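Local coordinates for PrimPol AEP domain (PP-N190) (Cyanophage S-2L, PDB 6ZP9), which probably makes primers and extends DNA as the archaeo-eukaryotic primase (AEP) domain of the primase-polymerase of a phage that carries 2-aminoadenine in place of adenine, at residues Arg16-Leu21 with Val175-Asn180; Leu20-Leu25 with Met162-Cys167; Ser24-Asp29 with Val85-Gly90; Pro112-Arg117 with His124-Phe129. All coordinates share one frame; numbering follows the deposited sequence. Where two conformers were deposited one is given.

Interaction 1: Arg16-Leu21 with Val175-Asn180; sequences RDQILL and VAQIFN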
loop_
_atom_site.group_PDB
_atom_site.type_symbol
_atom_site.label_atom_id
_atom_site.label_comp_id
_atom_site.label_asym_id
_atom_site.label_seq_id
_atom_site.Cartn_x
_atom_site.Cartn_y
_atom_site.Cartn_z
ATOM N N ARG A 16 -0.665 16.046 5.481
ATOM C CA ARG A 16 -2.043 15.669 5.160
ATOM C C ARG A 16 -2.285 15.598 3.655
ATOM O O ARG A 16 -3.161 14.854 3.202
ATOM C CB ARG A 16 -3.029 16.651 5.800
ATOM C CG ARG A 16 -3.089 17.989 5.087
ATOM C CD ARG A 16 -4.142 18.914 5.681
ATOM N NE ARG A 16 -5.475 18.317 5.714
ATOM C CZ ARG A 16 -6.385 18.445 4.747
ATOM N NH1 ARG A 16 -7.574 17.868 4.891
ATOM N NH2 ARG A 16 -6.116 19.147 3.644
ATOM N N ASP A 17 -1.536 16.365 2.867
ATOM C CA ASP A 17 -1.733 16.328 1.421
ATOM C C ASP A 17 -1.316 14.982 0.850
ATOM O O ASP A 17 -1.965 14.459 -0.062
ATOM C CB ASP A 17 -0.950 17.455 0.745
ATOM C CG ASP A 17 -1.501 18.841 1.085
ATOM O OD1 ASP A 17 -2.739 19.019 1.064
ATOM O OD2 ASP A 17 -0.692 19.749 1.378
ATOM N N GLN A 18 -0.242 14.402 1.379
ATOM C CA GLN A 18 0.189 13.102 0.892
ATOM C C GLN A 18 -0.779 12.004 1.324
ATOM O O GLN A 18 -1.059 11.079 0.552
ATOM C CB GLN A 18 1.607 12.829 1.379
ATOM C CG GLN A 18 2.645 13.546 0.540
ATOM C CD GLN A 18 2.888 12.853 -0.794
ATOM O OE1 GLN A 18 3.298 11.694 -0.832
ATOM N NE2 GLN A 18 2.635 13.558 -1.893
ATOM N N ILE A 19 -1.304 12.087 2.549
ATOM C CA ILE A 19 -2.299 11.109 2.989
ATOM C C ILE A 19 -3.512 11.128 2.063
ATOM O O ILE A 19 -3.966 10.081 1.577
ATOM C CB ILE A 19 -2.713 11.370 4.447
ATOM C CG1 ILE A 19 -1.563 11.028 5.396
ATOM C CG2 ILE A 19 -3.968 10.559 4.796
ATOM C CD1 ILE A 19 -1.943 11.144 6.869
ATOM N N LEU A 20 -4.064 12.318 1.807
ATOM C CA LEU A 20 -5.247 12.396 0.955
ATOM C C LEU A 20 -4.932 11.962 -0.471
ATOM O O LEU A 20 -5.773 11.343 -1.133
ATOM C CB LEU A 20 -5.825 13.810 0.980
ATOM C CG LEU A 20 -6.463 14.144 2.334
ATOM C CD1 LEU A 20 -6.919 15.585 2.358
ATOM C CD2 LEU A 20 -7.625 13.200 2.657
ATOM N N LEU A 21 -3.715 12.254 -0.953
ATOM C CA LEU A 21 -3.320 11.811 -2.287
ATOM C C LEU A 21 -3.252 10.291 -2.366
ATOM O O LEU A 21 -3.690 9.698 -3.355
ATOM C CB LEU A 21 -1.977 12.432 -2.681
ATOM C CG LEU A 21 -1.423 11.972 -4.033
ATOM C CD1 LEU A 21 -2.302 12.419 -5.188
ATOM C CD2 LEU A 21 0.010 12.448 -4.224
ATOM N N VAL A 175 9.883 10.930 5.543
ATOM C CA VAL A 175 8.437 10.910 5.352
ATOM C C VAL A 175 8.119 10.193 4.045
ATOM O O VAL A 175 8.688 10.516 2.997
ATOM C CB VAL A 175 7.860 12.338 5.356
ATOM C CG1 VAL A 175 6.367 12.314 5.147
ATOM C CG2 VAL A 175 8.186 13.045 6.668
ATOM N N ALA A 176 7.217 9.212 4.102
ATOM C CA ALA A 176 6.868 8.460 2.901
ATOM C C ALA A 176 6.266 9.383 1.849
ATOM O O ALA A 176 5.491 10.290 2.162
ATOM C CB ALA A 176 5.896 7.336 3.241
ATOM N N GLN A 177 6.611 9.144 0.589
ATOM C CA GLN A 177 6.254 10.054 -0.490
ATOM C C GLN A 177 5.753 9.282 -1.708
ATOM O O GLN A 177 6.396 8.318 -2.144
ATOM C CB GLN A 177 7.461 10.914 -0.890
ATOM C CG GLN A 177 7.242 11.768 -2.124
ATOM C CD GLN A 177 6.633 13.111 -1.797
ATOM O OE1 GLN A 177 6.408 13.434 -0.630
ATOM N NE2 GLN A 177 6.357 13.905 -2.828
ATOM N N ILE A 178 4.625 9.723 -2.269
ATOM C CA ILE A 178 4.139 9.189 -3.537
ATOM C C ILE A 178 4.932 9.815 -4.676
ATOM O O ILE A 178 5.255 11.009 -4.642
ATOM C CB ILE A 178 2.632 9.443 -3.680
ATOM C CG1 ILE A 178 1.897 8.472 -2.761
ATOM C CG2 ILE A 178 2.169 9.274 -5.137
ATOM C CD1 ILE A 178 0.459 8.734 -2.654
ATOM N N PHE A 179 5.275 9.008 -5.681
ATOM C CA PHE A 179 5.986 9.532 -6.835
ATOM C C PHE A 179 5.632 8.705 -8.069
ATOM O O PHE A 179 5.060 7.619 -7.973
ATOM C CB PHE A 179 7.501 9.574 -6.578
ATOM C CG PHE A 179 8.154 8.215 -6.528
ATOM C CD1 PHE A 179 8.036 7.407 -5.402
ATOM C CD2 PHE A 179 8.901 7.751 -7.613
ATOM C CE1 PHE A 179 8.643 6.152 -5.352
ATOM C CE2 PHE A 179 9.520 6.499 -7.575
ATOM C CZ PHE A 179 9.392 5.697 -6.441
ATOM N N ASN A 180 5.944 9.260 -9.242
ATOM C CA ASN A 180 5.679 8.618 -10.534
ATOM C C ASN A 180 4.200 8.273 -10.728
ATOM O O ASN A 180 3.860 7.257 -11.346
ATOM C CB ASN A 180 6.557 7.375 -10.723
ATOM C CG ASN A 180 7.992 7.723 -11.065
ATOM O OD1 ASN A 180 8.291 8.850 -11.484
ATOM N ND2 ASN A 180 8.885 6.753 -10.920
HETATM O O HOH W 1 3.332 13.050 -4.890
#
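Q18 of the helix grips the backbone of I178, and the main bonds are polar. I178 N donates to Q18 OE1 at 2.8 Å. The bond is nearly straight, 173° at the hydrogen, and lies in the plane of the Q18 carbonyl. The Q18 chain is bent at CG (chi2 -77°), which brings CD closer to the strand than CG. The other branch of the amide, NE2, reaches I178 O through a water. One side-chain amide serves both the N-H and the C=O of a single strand residue. In one of its two conformers the Q177 amide lies stacked on that of Q18, with OE1 of Q177 3.6 Å from CD of Q18. The second conformer makes this stack doubtful. The apolar part is small: L21 CD2 meets I178 CG2 at 3.9 Å. Helix 16-25 crosses strand 177-179, an outermost strand of its sheet, with local axes 8.8 Å apart. I178 also packs on H22 and L25 of the helix, and on F114 and L116 of strand 114-117.

Interaction 2: Leu20-Leu25 with Met162-Cys167; sequences LLHLSL and MRLAGC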
loop_
_atom_site.group_PDB
_atom_site.type_symbol
_atom_site.label_atom_id
_atom_site.label_comp_id
_atom_site.label_asym_id
_atom_site.label_seq_id
_atom_site.Cartn_x
_atom_site.Cartn_y
_atom_site.Cartn_z
ATOM N N LEU A 20 -4.064 12.318 1.807
ATOM C CA LEU A 20 -5.247 12.396 0.955
ATOM C C LEU A 20 -4.932 11.962 -0.471
ATOM O O LEU A 20 -5.773 11.343 -1.133
ATOM C CB LEU A 20 -5.825 13.810 0.980
ATOM C CG LEU A 20 -6.463 14.144 2.334
ATOM C CD1 LEU A 20 -6.919 15.585 2.358
ATOM C CD2 LEU A 20 -7.625 13.200 2.657
ATOM N N LEU A 21 -3.715 12.254 -0.953
ATOM C CA LEU A 21 -3.320 11.811 -2.287
ATOM C C LEU A 21 -3.252 10.291 -2.366
ATOM O O LEU A 21 -3.690 9.698 -3.355
ATOM C CB LEU A 21 -1.977 12.432 -2.681
ATOM C CG LEU A 21 -1.423 11.972 -4.033
ATOM C CD1 LEU A 21 -2.302 12.419 -5.188
ATOM C CD2 LEU A 21 0.010 12.448 -4.224
ATOM N N HIS A 22 -2.694 9.646 -1.338
ATOM C CA HIS A 22 -2.674 8.185 -1.286
ATOM C C HIS A 22 -4.083 7.618 -1.399
ATOM O O HIS A 22 -4.340 6.712 -2.203
ATOM C CB HIS A 22 -2.008 7.730 0.019
ATOM C CG HIS A 22 -1.472 6.332 -0.016
ATOM N ND1 HIS A 22 -0.586 5.854 0.930
ATOM C CD2 HIS A 22 -1.697 5.304 -0.874
ATOM C CE1 HIS A 22 -0.287 4.593 0.657
ATOM N NE2 HIS A 22 -0.944 4.237 -0.434
ATOM N N LEU A 23 -5.015 8.153 -0.603
ATOM C CA LEU A 23 -6.406 7.701 -0.654
ATOM C C LEU A 23 -7.034 7.988 -2.013
ATOM O O LEU A 23 -7.775 7.154 -2.553
ATOM C CB LEU A 23 -7.221 8.381 0.453
ATOM C CG LEU A 23 -7.365 7.657 1.797
ATOM C CD1 LEU A 23 -6.024 7.214 2.301
ATOM C CD2 LEU A 23 -8.012 8.571 2.814
ATOM N N SER A 24 -6.760 9.172 -2.568
ATOM C CA SER A 24 -7.333 9.568 -3.846
ATOM C C SER A 24 -6.870 8.648 -4.971
ATOM O O SER A 24 -7.676 8.171 -5.779
ATOM C CB SER A 24 -6.939 11.015 -4.142
ATOM O OG SER A 24 -7.740 11.535 -5.182
ATOM N N LEU A 25 -5.570 8.396 -5.048
ATOM C CA LEU A 25 -5.073 7.524 -6.101
ATOM C C LEU A 25 -5.627 6.109 -5.962
ATOM O O LEU A 25 -5.806 5.410 -6.963
ATOM C CB LEU A 25 -3.549 7.525 -6.090
ATOM C CG LEU A 25 -2.899 8.878 -6.411
ATOM C CD1 LEU A 25 -1.382 8.779 -6.225
ATOM C CD2 LEU A 25 -3.234 9.341 -7.823
ATOM N N MET A 162 -0.569 -1.372 4.032
ATOM C CA MET A 162 0.607 -0.838 3.360
ATOM C C MET A 162 0.957 0.515 3.958
ATOM O O MET A 162 0.077 1.265 4.389
ATOM C CB MET A 162 0.323 -0.750 1.852
ATOM C CG MET A 162 0.145 -2.063 1.103
ATOM S SD MET A 162 1.642 -3.022 0.971
ATOM C CE MET A 162 2.265 -2.094 -0.391
ATOM N N ARG A 163 2.253 0.827 3.958
ATOM C CA ARG A 163 2.743 2.097 4.490
ATOM C C ARG A 163 1.973 3.268 3.900
ATOM O O ARG A 163 1.747 3.334 2.688
ATOM C CB ARG A 163 4.184 2.270 4.144
ATOM C CG ARG A 163 5.133 1.513 5.038
ATOM C CD ARG A 163 5.196 2.000 6.474
ATOM N NE ARG A 163 6.104 1.165 7.206
ATOM C CZ ARG A 163 7.314 1.521 7.542
ATOM N NH1 ARG A 163 8.083 0.676 8.145
ATOM N NH2 ARG A 163 7.724 2.698 7.307
ATOM N N LEU A 164 1.555 4.199 4.759
ATOM C CA LEU A 164 0.762 5.357 4.371
ATOM C C LEU A 164 1.674 6.531 3.992
ATOM O O LEU A 164 2.598 6.875 4.741
ATOM C CB LEU A 164 -0.173 5.724 5.527
ATOM C CG LEU A 164 -1.034 6.972 5.385
ATOM C CD1 LEU A 164 -2.018 6.829 4.216
ATOM C CD2 LEU A 164 -1.758 7.285 6.705
ATOM N N ALA A 165 1.419 7.133 2.826
ATOM C CA ALA A 165 2.182 8.301 2.385
ATOM C C ALA A 165 1.982 9.460 3.349
ATOM O O ALA A 165 0.926 9.603 3.965
ATOM C CB ALA A 165 1.755 8.734 0.980
ATOM N N GLY A 166 3.015 10.289 3.485
ATOM C CA GLY A 166 2.919 11.477 4.305
ATOM C C GLY A 166 3.189 11.282 5.776
ATOM O O GLY A 166 3.087 12.258 6.537
ATOM N N CYS A 167 3.518 10.062 6.214
ATOM C CA CYS A 167 3.878 9.813 7.605
ATOM C C CYS A 167 5.316 9.330 7.686
ATOM O O CYS A 167 5.816 8.700 6.747
ATOM C CB CYS A 167 2.967 8.767 8.263
ATOM S SG CYS A 167 1.216 9.160 8.126
#
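H22 sends its imidazole from helix 16-25 into the backbone of a type II beta turn, L164 to C167, which follows strand 161-163. The tight part lies around this ring. A165 N donates to H22 ND1 at 3.0 Å, with 171° at the hydrogen, so ND1 acts as the acceptor. The donor is tilted 16° from the ring plane. Beside it on the same rim, CE1 lies 3.1 Å from R163 O, which is in the plane of the ring. CG of H22 is anti to the backbone N (chi1 -159°), which carries the ring out from the helix to the loop. CB of A165 packs 3.7 Å from ND1 of H22. The ring edge thus meets the backbone on both sides of L164, bonded at A165 N and in close contact at R163 O, in a buried place. The contact is looser beyond the ring. L23 only approaches L164, CD1 to CD1 at 4.5 Å, and both also touch I70 of strand 67-71. R163 is partly exposed. Its guanidinium does not touch the helix segment; NH2 bonds to H169 ND1. G166 takes the positive phi of the turn, and its backbone pairs with A176 of the segment leading into strand 177-179. On the helix side of the loop, CD1 of L164 comes obliquely to the H22 ring, 3.7 Å from ND1.

Interaction 3: Ser24-Asp29 with Val85-Gly90; sequences SLLRKD and VNAIFG
The N86 carboxamide is the flat group here, and L26 O meets its nitrogen edge. ND2 donates to L26 O at 2.9 Å, with 159° at the hydrogen. The oxygen lies close to the amide plane, and the nitrogen lies in the plane of the L26 carbonyl. R27 CB and K28 CG, from the residues after L26, stand off on opposite sides of the amide plane near ND2, at 4.0 and 4.2 Å from it. R27 O is also near ND2, but its angle is too poor for a bond. CG of N86 is anti to its own carbonyl carbon (chi1 -68°), which sets CG 3.6 Å from L26 O. The carbonyl so gripped belongs to the end of helix 16-25, which closes in a Schellman motif. R27 has positive phi there. R27 N bonds to S24 O at 2.9 Å, and K28 N lies 2.9 Å from L23 O, a probable hydrogen bond. N86 sits where strand 85-90 turns a corner, and its backbone pairs with F129. Beside the hydrogen bond is a small apolar contact: L26 CD2 packs on A87 CB at 3.9 Å. L26 also touches F114 and Y126, on the same sheet. The K28 ammonium turns to other partners, with a salt bridge to D74 and a hydrogen bond to V72 O.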
loop_
_atom_site.group_PDB
_atom_site.type_symbol
_atom_site.label_atom_id
_atom_site.label_comp_id
_atom_site.label_asym_id
_atom_site.label_seq_id
_atom_site.Cartn_x
_atom_site.Cartn_y
_atom_site.Cartn_z
ATOM N N SER A 24 -6.760 9.172 -2.568
ATOM C CA SER A 24 -7.333 9.568 -3.846
ATOM C C SER A 24 -6.870 8.648 -4.971
ATOM O O SER A 24 -7.676 8.171 -5.779
ATOM C CB SER A 24 -6.939 11.015 -4.142
ATOM O OG SER A 24 -7.740 11.535 -5.182
ATOM N N LEU A 25 -5.570 8.396 -5.048
ATOM C CA LEU A 25 -5.073 7.524 -6.101
ATOM C C LEU A 25 -5.627 6.109 -5.962
ATOM O O LEU A 25 -5.806 5.410 -6.963
ATOM C CB LEU A 25 -3.549 7.525 -6.090
ATOM C CG LEU A 25 -2.899 8.878 -6.411
ATOM C CD1 LEU A 25 -1.382 8.779 -6.225
ATOM C CD2 LEU A 25 -3.234 9.341 -7.823
ATOM N N LEU A 26 -5.931 5.681 -4.744
ATOM C CA LEU A 26 -6.544 4.376 -4.529
ATOM C C LEU A 26 -8.058 4.399 -4.681
ATOM O O LEU A 26 -8.698 3.366 -4.441
ATOM C CB LEU A 26 -6.174 3.845 -3.141
ATOM C CG LEU A 26 -4.710 3.425 -2.989
ATOM C CD1 LEU A 26 -4.462 3.022 -1.539
ATOM C CD2 LEU A 26 -4.355 2.287 -3.954
ATOM N N ARG A 27 -8.631 5.540 -5.080
ATOM C CA ARG A 27 -10.082 5.709 -5.240
ATOM C C ARG A 27 -10.842 5.310 -3.975
ATOM O O ARG A 27 -11.965 4.801 -4.030
ATOM C CB ARG A 27 -10.584 4.947 -6.469
ATOM C CG ARG A 27 -9.943 5.477 -7.760
ATOM C CD ARG A 27 -10.292 4.655 -9.009
ATOM N NE ARG A 27 -11.725 4.643 -9.273
ATOM C CZ ARG A 27 -12.358 5.568 -9.986
ATOM N NH1 ARG A 27 -11.677 6.579 -10.508
ATOM N NH2 ARG A 27 -13.666 5.481 -10.182
ATOM N N LYS A 28 -10.240 5.569 -2.816
ATOM C CA LYS A 28 -10.827 5.229 -1.528
ATOM C C LYS A 28 -11.571 6.419 -0.923
ATOM O O LYS A 28 -11.464 7.563 -1.373
ATOM C CB LYS A 28 -9.749 4.734 -0.565
ATOM C CG LYS A 28 -9.285 3.330 -0.856
ATOM C CD LYS A 28 -8.118 2.940 0.056
ATOM C CE LYS A 28 -8.612 2.645 1.461
ATOM N NZ LYS A 28 -9.413 1.378 1.545
ATOM N N ASP A 29 -12.342 6.119 0.112
ATOM C CA ASP A 29 -13.190 7.072 0.814
ATOM C C ASP A 29 -12.621 7.214 2.216
ATOM O O ASP A 29 -12.528 6.222 2.943
ATOM C CB ASP A 29 -14.634 6.555 0.839
ATOM C CG ASP A 29 -15.614 7.502 1.523
ATOM O OD1 ASP A 29 -15.191 8.466 2.197
ATOM O OD2 ASP A 29 -16.837 7.268 1.381
ATOM N N VAL A 85 -11.239 -4.668 -3.546
ATOM C CA VAL A 85 -9.930 -4.025 -3.508
ATOM C C VAL A 85 -9.759 -3.262 -4.818
ATOM O O VAL A 85 -10.132 -3.762 -5.886
ATOM C CB VAL A 85 -8.784 -5.044 -3.295
ATOM C CG1 VAL A 85 -7.491 -4.331 -2.927
ATOM C CG2 VAL A 85 -9.130 -6.057 -2.204
ATOM N N ASN A 86 -9.223 -2.038 -4.736
ATOM C CA ASN A 86 -9.154 -1.155 -5.896
ATOM C C ASN A 86 -7.831 -1.214 -6.653
ATOM O O ASN A 86 -7.710 -0.564 -7.699
ATOM C CB ASN A 86 -9.392 0.291 -5.472
ATOM C CG ASN A 86 -10.797 0.525 -5.020
ATOM O OD1 ASN A 86 -11.678 -0.294 -5.288
ATOM N ND2 ASN A 86 -11.029 1.643 -4.333
ATOM N N ALA A 87 -6.842 -1.955 -6.159
ATOM C CA ALA A 87 -5.519 -1.990 -6.766
ATOM C C ALA A 87 -4.859 -3.320 -6.436
ATOM O O ALA A 87 -5.171 -3.933 -5.416
ATOM C CB ALA A 87 -4.647 -0.837 -6.246
ATOM N N ILE A 88 -3.938 -3.761 -7.293
ATOM C CA ILE A 88 -2.937 -4.738 -6.880
ATOM C C ILE A 88 -1.647 -3.971 -6.609
ATOM O O ILE A 88 -1.464 -2.835 -7.064
ATOM C CB ILE A 88 -2.714 -5.869 -7.914
ATOM C CG1 ILE A 88 -2.385 -5.285 -9.294
ATOM C CG2 ILE A 88 -3.924 -6.815 -7.931
ATOM C CD1 ILE A 88 -2.076 -6.346 -10.342
ATOM N N PHE A 89 -0.740 -4.589 -5.856
ATOM C CA PHE A 89 0.421 -3.865 -5.349
ATOM C C PHE A 89 1.450 -4.859 -4.831
ATOM O O PHE A 89 1.115 -5.998 -4.481
ATOM C CB PHE A 89 0.018 -2.889 -4.235
ATOM C CG PHE A 89 -0.851 -3.512 -3.168
ATOM C CD1 PHE A 89 -2.234 -3.517 -3.301
ATOM C CD2 PHE A 89 -0.287 -4.095 -2.047
ATOM C CE1 PHE A 89 -3.040 -4.094 -2.338
ATOM C CE2 PHE A 89 -1.085 -4.670 -1.077
ATOM C CZ PHE A 89 -2.468 -4.668 -1.220
ATOM N N GLY A 90 2.702 -4.414 -4.765
ATOM C CA GLY A 90 3.725 -5.281 -4.205
ATOM C C GLY A 90 5.044 -4.565 -4.023
ATOM O O GLY A 90 5.186 -3.377 -4.325
#

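Interaction 4: Pro112-Arg117 with His124-Phe129; sequences PSFQLR and HHYWVF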
loop_
_atom_site.group_PDB
_atom_site.type_symbol
_atom_site.label_atom_id
_atom_site.label_comp_id
_atom_site.label_asym_id
_atom_site.label_seq_id
_atom_site.Cartn_x
_atom_site.Cartn_y
_atom_site.Cartn_z
ATOM N N PRO A 112 3.419 1.034 -13.306
ATOM C CA PRO A 112 2.525 1.211 -12.155
ATOM C C PRO A 112 1.718 2.501 -12.272
ATOM O O PRO A 112 2.163 3.492 -12.860
ATOM C CB PRO A 112 3.493 1.259 -10.964
ATOM C CG PRO A 112 4.712 0.510 -11.443
ATOM C CD PRO A 112 4.826 0.859 -12.900
ATOM N N SER A 113 0.498 2.473 -11.727
ATOM C CA SER A 113 -0.283 3.702 -11.631
ATOM C C SER A 113 0.448 4.748 -10.802
ATOM O O SER A 113 0.419 5.942 -11.127
ATOM C CB SER A 113 -1.652 3.410 -11.020
ATOM O OG SER A 113 -2.389 2.509 -11.828
ATOM N N PHE A 114 1.077 4.322 -9.701
ATOM C CA PHE A 114 1.942 5.192 -8.911
ATOM C C PHE A 114 2.866 4.326 -8.072
ATOM O O PHE A 114 2.681 3.115 -7.951
ATOM C CB PHE A 114 1.152 6.160 -8.024
ATOM C CG PHE A 114 0.411 5.507 -6.882
ATOM C CD1 PHE A 114 -0.845 4.970 -7.075
ATOM C CD2 PHE A 114 0.943 5.498 -5.605
ATOM C CE1 PHE A 114 -1.551 4.409 -6.032
ATOM C CE2 PHE A 114 0.240 4.935 -4.541
ATOM C CZ PHE A 114 -1.018 4.387 -4.762
ATOM N N GLN A 115 3.882 4.966 -7.514
ATOM C CA GLN A 115 4.857 4.305 -6.666
ATOM C C GLN A 115 4.974 5.082 -5.367
ATOM O O GLN A 115 4.519 6.222 -5.257
ATOM C CB GLN A 115 6.220 4.182 -7.375
ATOM C CG GLN A 115 6.122 3.374 -8.666
ATOM C CD GLN A 115 7.431 3.257 -9.399
ATOM O OE1 GLN A 115 7.933 4.243 -9.952
ATOM N NE2 GLN A 115 7.989 2.044 -9.439
ATOM N N LEU A 116 5.569 4.442 -4.367
ATOM C CA LEU A 116 5.667 5.043 -3.048
ATOM C C LEU A 116 7.044 4.771 -2.465
ATOM O O LEU A 116 7.494 3.619 -2.429
ATOM C CB LEU A 116 4.579 4.507 -2.115
ATOM C CG LEU A 116 4.486 5.260 -0.785
ATOM C CD1 LEU A 116 3.038 5.549 -0.440
ATOM C CD2 LEU A 116 5.141 4.440 0.310
ATOM N N ARG A 117 7.692 5.835 -2.031
ATOM C CA ARG A 117 8.955 5.723 -1.313
ATOM C C ARG A 117 8.634 5.664 0.174
ATOM O O ARG A 117 8.015 6.585 0.704
ATOM C CB ARG A 117 9.859 6.941 -1.653
ATOM C CG ARG A 117 11.350 6.773 -1.410
ATOM C CD ARG A 117 12.164 7.149 -2.655
ATOM N NE ARG A 117 11.627 8.330 -3.323
ATOM C CZ ARG A 117 11.719 8.581 -4.631
ATOM N NH1 ARG A 117 11.179 9.691 -5.130
ATOM N NH2 ARG A 117 12.354 7.738 -5.440
ATOM N N HIS A 124 7.238 0.715 -3.037
ATOM C CA HIS A 124 5.924 0.106 -3.196
ATOM C C HIS A 124 5.350 0.475 -4.560
ATOM O O HIS A 124 5.392 1.644 -4.961
ATOM C CB HIS A 124 4.983 0.554 -2.077
ATOM C CG HIS A 124 5.335 -0.018 -0.736
ATOM N ND1 HIS A 124 4.567 0.187 0.391
ATOM C CD2 HIS A 124 6.377 -0.788 -0.346
ATOM C CE1 HIS A 124 5.116 -0.440 1.416
ATOM N NE2 HIS A 124 6.216 -1.040 0.996
ATOM N N HIS A 125 4.832 -0.523 -5.274
ATOM C CA HIS A 125 4.275 -0.347 -6.610
ATOM C C HIS A 125 2.783 -0.636 -6.573
ATOM O O HIS A 125 2.366 -1.650 -6.011
ATOM C CB HIS A 125 4.951 -1.284 -7.617
ATOM C CG HIS A 125 6.436 -1.333 -7.482
ATOM N ND1 HIS A 125 7.277 -0.531 -8.225
ATOM C CD2 HIS A 125 7.236 -2.083 -6.688
ATOM C CE1 HIS A 125 8.530 -0.783 -7.890
ATOM N NE2 HIS A 125 8.533 -1.721 -6.960
ATOM N N TYR A 126 1.987 0.238 -7.180
ATOM C CA TYR A 126 0.540 0.081 -7.229
ATOM C C TYR A 126 0.014 0.126 -8.662
ATOM O O TYR A 126 0.426 0.971 -9.463
ATOM C CB TYR A 126 -0.156 1.176 -6.448
ATOM C CG TYR A 126 -0.030 1.132 -4.948
ATOM C CD1 TYR A 126 1.090 1.658 -4.311
ATOM C CD2 TYR A 126 -1.059 0.627 -4.169
ATOM C CE1 TYR A 126 1.182 1.668 -2.940
ATOM C CE2 TYR A 126 -0.973 0.624 -2.801
ATOM C CZ TYR A 126 0.141 1.149 -2.191
ATOM O OH TYR A 126 0.218 1.158 -0.818
ATOM N N TRP A 127 -0.937 -0.751 -8.963
ATOM C CA TRP A 127 -1.678 -0.724 -10.219
ATOM C C TRP A 127 -3.157 -0.595 -9.863
ATOM O O TRP A 127 -3.743 -1.518 -9.281
ATOM C CB TRP A 127 -1.406 -1.980 -11.052
ATOM C CG TRP A 127 0.008 -2.119 -11.578
ATOM C CD1 TRP A 127 0.453 -1.830 -12.845
ATOM C CD2 TRP A 127 1.144 -2.618 -10.863
ATOM N NE1 TRP A 127 1.798 -2.106 -12.951
ATOM C CE2 TRP A 127 2.245 -2.595 -11.754
ATOM C CE3 TRP A 127 1.343 -3.075 -9.555
ATOM C CZ2 TRP A 127 3.525 -3.005 -11.374
ATOM C CZ3 TRP A 127 2.625 -3.484 -9.180
ATOM C CH2 TRP A 127 3.696 -3.447 -10.090
ATOM N N VAL A 128 -3.759 0.552 -10.195
ATOM C CA VAL A 128 -5.117 0.880 -9.769
ATOM C C VAL A 128 -6.092 0.554 -10.889
ATOM O O VAL A 128 -5.836 0.868 -12.058
ATOM C CB VAL A 128 -5.219 2.364 -9.372
ATOM C CG1 VAL A 128 -6.633 2.687 -8.908
ATOM C CG2 VAL A 128 -4.200 2.676 -8.282
ATOM N N PHE A 129 -7.214 -0.073 -10.537
ATOM C CA PHE A 129 -8.227 -0.443 -11.514
ATOM C C PHE A 129 -9.305 0.635 -11.626
ATOM O O PHE A 129 -9.484 1.466 -10.730
ATOM C CB PHE A 129 -8.861 -1.784 -11.146
ATOM C CG PHE A 129 -7.881 -2.909 -11.086
ATOM C CD1 PHE A 129 -7.365 -3.456 -12.253
ATOM C CD2 PHE A 129 -7.466 -3.419 -9.863
ATOM C CE1 PHE A 129 -6.449 -4.494 -12.203
ATOM C CE2 PHE A 129 -6.555 -4.454 -9.804
ATOM C CZ PHE A 129 -6.044 -4.992 -10.975
#
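F114 and L116 form antiparallel hydrogen-bonded pairs with Y126 and H124, with Q115 and H125 a non-hydrogen-bonded pair between them. F114 and Y126 lie in an offset stack, planes 10° apart and centroids 4.4 Å apart. CZ of F114 sits over one face of the tyrosine ring. Y126 CB in turn sits over a face of the F114 ring. The F114 ring edge meets CG2 of V128 at 3.9 Å. These residues belong to a beta hairpin at the middle of a four-strand sheet. A classic beta bulge lies at the start of strand 114-117: S113 and F114 both face Y126, and both N-H groups bond weakly to Y126 O. S113 OG accepts V128 N at 2.9 Å, almost straight at 177°. It also bonds to E184 O. P112 CA lies over a face of the W127 five-membered ring, 3.7 Å from its centroid. On the opposite sheet face from F114, Q115 NE2 donates to H125 ND1 at 2.9 Å and also bonds to V101 O.

In the fold
All four contacts are mostly buried. In interaction 4 every touching residue is buried. Interactions 1 and 3 each have an exposed residue, Q177 and R27. Interactions 1 and 2 use helix 16-25 in turn, and interaction 3 uses the residues just after its end. Each rests on one hydrogen bond between a side chain and the backbone: the helix gives the side chain, Q18 or H22, in the first two, and L26 just beyond it gives the carbonyl in the third. Interactions 1 and 3 reach the two outermost strands of one sheet, and interaction 4 is its central pair. There backbone pairing and aromatic stacking dominate. Interactions 1 and 2 are joined by A176 with G166 and C167.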